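Local structure of exocyst complex component EXO70 (Saccharomyces cerevisiae, 2B1E) at residues K98-Q103 with L152-F157. The protein works in the secretory pathway as a subunit of the exocyst complex, which tethers secretory vesicles to sites of exocytosis, and takes part in assembling that complex. Residues are numbered along the deposited sequence; the frame is centred on the assembly and turned at random.
Sequences KPFDPQ and LKCMAF
C154 meets F100 in two ways: its SG accepts a hydrogen bond from F100 N (3.5 Å, 164° at the hydrogen) and lies over one face of the F100 ring, 4.2 Å from the ring centre. F100 CB points away from 152-157, but chi1 of 67° sets CG between the backbone N and the carbonyl carbon, and CD2 and CE2 meet the sulfur. A small, polarisable thiol suits this place, serving an amide and a ring at once. F100 O approaches C154 CA at 3.4 Å in a CA-H...O contact, while P102, with no N-H to give, turns CD onto C154 O. C154 and P102 are buried here, with F112 edge-to-face to the F100 ring and F190 of helix 180-201 against C154.

The other side is more exposed, though not uniformly loose. P99 packs closely on the K153 methylenes, CG 3.5 Å from CD, while the ammonium end leads away. F157 offers a flat face to D101 CB, 4.0 Å from the ring centre in a CH-pi contact, and the D101 carboxylate is turned 37° from the ring plane. D101 also holds the N-cap position of helix 102-108, which suits an acceptor side chain. With one hydrogen bond, to a poor acceptor, and no salt bridge between the segments, the contact probably relies mainly on shape and many weak touches.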
ATOM      1  N   LYS A  98      19.562 -11.459 -30.262  1.00 22.70           N
ATOM      2  CA  LYS A  98      18.446 -10.743 -30.882  1.00 25.92           C
ATOM      3  C   LYS A  98      17.360 -10.351 -29.887  1.00 26.63           C
ATOM      4  O   LYS A  98      17.206 -10.979 -28.834  1.00 27.74           O
ATOM      5  CB  LYS A  98      17.809 -11.588 -31.994  1.00 26.57           C
ATOM      6  CG  LYS A  98      18.795 -12.260 -32.936  1.00 27.29           C
ATOM      7  CD  LYS A  98      19.743 -11.269 -33.600  1.00 28.12           C
ATOM      8  CE  LYS A  98      20.697 -12.000 -34.550  1.00 28.26           C
ATOM      9  NZ  LYS A  98      21.710 -11.097 -35.190  1.00 28.59           N
ATOM     10  N   PRO A  99      16.590  -9.300 -30.206  1.00 27.16           N
ATOM     11  CA  PRO A  99      15.518  -8.858 -29.315  1.00 27.12           C
ATOM     12  C   PRO A  99      14.589 -10.037 -29.045  1.00 26.65           C
ATOM     13  O   PRO A  99      14.365 -10.877 -29.919  1.00 25.45           O
ATOM     14  CB  PRO A  99      14.836  -7.755 -30.117  1.00 27.83           C
ATOM     15  CG  PRO A  99      15.967  -7.180 -30.920  1.00 28.03           C
ATOM     16  CD  PRO A  99      16.688  -8.421 -31.386  1.00 28.17           C
ATOM     17  N   PHE A 100      14.049 -10.106 -27.838  1.00 25.73           N
ATOM     18  CA  PHE A 100      13.167 -11.204 -27.492  1.00 26.02           C
ATOM     19  C   PHE A 100      12.149 -10.743 -26.472  1.00 25.82           C
ATOM     20  O   PHE A 100      12.372  -9.761 -25.772  1.00 24.14           O
ATOM     21  CB  PHE A 100      13.987 -12.366 -26.926  1.00 24.81           C
ATOM     22  CG  PHE A 100      14.619 -12.068 -25.597  1.00 26.73           C
ATOM     23  CD1 PHE A 100      13.867 -12.129 -24.421  1.00 25.76           C
ATOM     24  CD2 PHE A 100      15.952 -11.693 -25.521  1.00 25.81           C
ATOM     25  CE1 PHE A 100      14.436 -11.819 -23.195  1.00 25.83           C
ATOM     26  CE2 PHE A 100      16.534 -11.380 -24.294  1.00 26.99           C
ATOM     27  CZ  PHE A 100      15.776 -11.443 -23.130  1.00 26.96           C
ATOM     28  N   ASP A 101      11.029 -11.454 -26.397  1.00 25.96           N
ATOM     29  CA  ASP A 101       9.985 -11.120 -25.442  1.00 25.53           C
ATOM     30  C   ASP A 101      10.387 -11.729 -24.101  1.00 22.85           C
ATOM     31  O   ASP A 101      10.413 -12.948 -23.945  1.00 23.27           O
ATOM     32  CB  ASP A 101       8.641 -11.693 -25.900  1.00 27.58           C
ATOM     33  CG  ASP A 101       7.505 -11.294 -24.985  1.00 30.44           C
ATOM     34  OD1 ASP A 101       7.668 -11.422 -23.755  1.00 31.73           O
ATOM     35  OD2 ASP A 101       6.451 -10.855 -25.489  1.00 33.02           O
ATOM     36  N   PRO A 102      10.715 -10.879 -23.115  1.00 24.06           N
ATOM     37  CA  PRO A 102      11.128 -11.320 -21.776  1.00 24.76           C
ATOM     38  C   PRO A 102      10.069 -12.170 -21.069  1.00 25.98           C
ATOM     39  O   PRO A 102      10.399 -13.093 -20.323  1.00 25.75           O
ATOM     40  CB  PRO A 102      11.375 -10.003 -21.037  1.00 24.58           C
ATOM     41  CG  PRO A 102      11.673  -9.021 -22.145  1.00 24.78           C
ATOM     42  CD  PRO A 102      10.666  -9.410 -23.186  1.00 22.98           C
ATOM     43  N   GLN A 103       8.802 -11.847 -21.309  1.00 27.59           N
ATOM     44  CA  GLN A 103       7.684 -12.562 -20.693  1.00 28.92           C
ATOM     45  C   GLN A 103       7.793 -14.072 -20.862  1.00 29.76           C
ATOM     46  O   GLN A 103       7.332 -14.826 -20.006  1.00 30.58           O
ATOM     47  CB  GLN A 103       6.358 -12.075 -21.279  1.00 28.37           C
ATOM     48  CG  GLN A 103       5.134 -12.659 -20.601  1.00 28.95           C
ATOM     49  CD  GLN A 103       5.161 -12.465 -19.096  1.00 28.63           C
ATOM     50  OE1 GLN A 103       5.508 -13.376 -18.345  1.00 30.48           O
ATOM     51  NE2 GLN A 103       4.808 -11.269 -18.650  1.00 29.48           N
ATOM     52  N   LEU A 152      15.855  -2.048 -25.280  1.00 28.91           N
ATOM     53  CA  LEU A 152      14.623  -1.305 -25.503  1.00 30.35           C
ATOM     54  C   LEU A 152      13.654  -2.112 -26.373  1.00 30.77           C
ATOM     55  O   LEU A 152      12.437  -2.057 -26.174  1.00 30.03           O
ATOM     56  CB  LEU A 152      14.933   0.044 -26.145  1.00 32.02           C
ATOM     57  CG  LEU A 152      15.581   1.057 -25.192  1.00 34.81           C
ATOM     58  CD1 LEU A 152      16.005   2.296 -25.966  1.00 35.80           C
ATOM     59  CD2 LEU A 152      14.593   1.426 -24.077  1.00 35.09           C
ATOM     60  N   LYS A 153      14.200  -2.869 -27.324  1.00 29.72           N
ATOM     61  CA  LYS A 153      13.384  -3.698 -28.212  1.00 30.01           C
ATOM     62  C   LYS A 153      12.767  -4.856 -27.433  1.00 29.77           C
ATOM     63  O   LYS A 153      11.664  -5.306 -27.740  1.00 29.53           O
ATOM     64  CB  LYS A 153      14.235  -4.245 -29.361  1.00 30.67           C
ATOM     65  CG  LYS A 153      14.595  -3.214 -30.428  1.00 30.92           C
ATOM     66  CD  LYS A 153      15.625  -3.776 -31.399  1.00 31.82           C
ATOM     67  CE  LYS A 153      15.915  -2.809 -32.538  1.00 31.80           C
ATOM     68  NZ  LYS A 153      14.754  -2.671 -33.454  1.00 33.20           N
ATOM     69  N   CYS A 154      13.485  -5.343 -26.428  1.00 28.58           N
ATOM     70  CA  CYS A 154      12.979  -6.436 -25.606  1.00 26.58           C
ATOM     71  C   CYS A 154      11.846  -5.918 -24.735  1.00 26.77           C
ATOM     72  O   CYS A 154      10.779  -6.525 -24.655  1.00 24.40           O
ATOM     73  CB  CYS A 154      14.085  -6.993 -24.713  1.00 26.08           C
ATOM     74  SG  CYS A 154      15.413  -7.805 -25.607  1.00 24.98           S
ATOM     75  N   MET A 155      12.085  -4.786 -24.085  1.00 25.58           N
ATOM     76  CA  MET A 155      11.080  -4.190 -23.220  1.00 26.98           C
ATOM     77  C   MET A 155       9.861  -3.748 -24.024  1.00 29.14           C
ATOM     78  O   MET A 155       8.777  -3.539 -23.468  1.00 28.95           O
ATOM     79  CB  MET A 155      11.672  -2.996 -22.467  1.00 25.73           C
ATOM     80  CG  MET A 155      12.824  -3.353 -21.526  1.00 22.31           C
ATOM     81  SD  MET A 155      12.368  -4.493 -20.198  1.00 22.05           S
ATOM     82  CE  MET A 155      11.195  -3.488 -19.312  1.00 22.71           C
ATOM     83  N   ALA A 156      10.042  -3.602 -25.334  1.00 30.19           N
ATOM     84  CA  ALA A 156       8.956  -3.188 -26.212  1.00 31.37           C
ATOM     85  C   ALA A 156       7.835  -4.225 -26.207  1.00 33.08           C
ATOM     86  O   ALA A 156       6.673  -3.893 -26.418  1.00 33.31           O
ATOM     87  CB  ALA A 156       9.480  -2.993 -27.629  1.00 32.80           C
ATOM     88  N   PHE A 157       8.195  -5.482 -25.965  1.00 34.21           N
ATOM     89  CA  PHE A 157       7.230  -6.576 -25.929  1.00 36.27           C
ATOM     90  C   PHE A 157       6.302  -6.498 -24.716  1.00 38.14           C
ATOM     91  O   PHE A 157       5.193  -7.035 -24.740  1.00 38.50           O
ATOM     92  CB  PHE A 157       7.966  -7.920 -25.917  1.00 35.05           C
ATOM     93  CG  PHE A 157       8.537  -8.313 -27.247  1.00 35.06           C
ATOM     94  CD1 PHE A 157       7.710  -8.792 -28.256  1.00 36.01           C
ATOM     95  CD2 PHE A 157       9.901  -8.198 -27.497  1.00 34.81           C
ATOM     96  CE1 PHE A 157       8.235  -9.152 -29.496  1.00 36.80           C
ATOM     97  CE2 PHE A 157      10.435  -8.556 -28.732  1.00 33.51           C
ATOM     98  CZ  PHE A 157       9.602  -9.032 -29.733  1.00 36.29           C
TER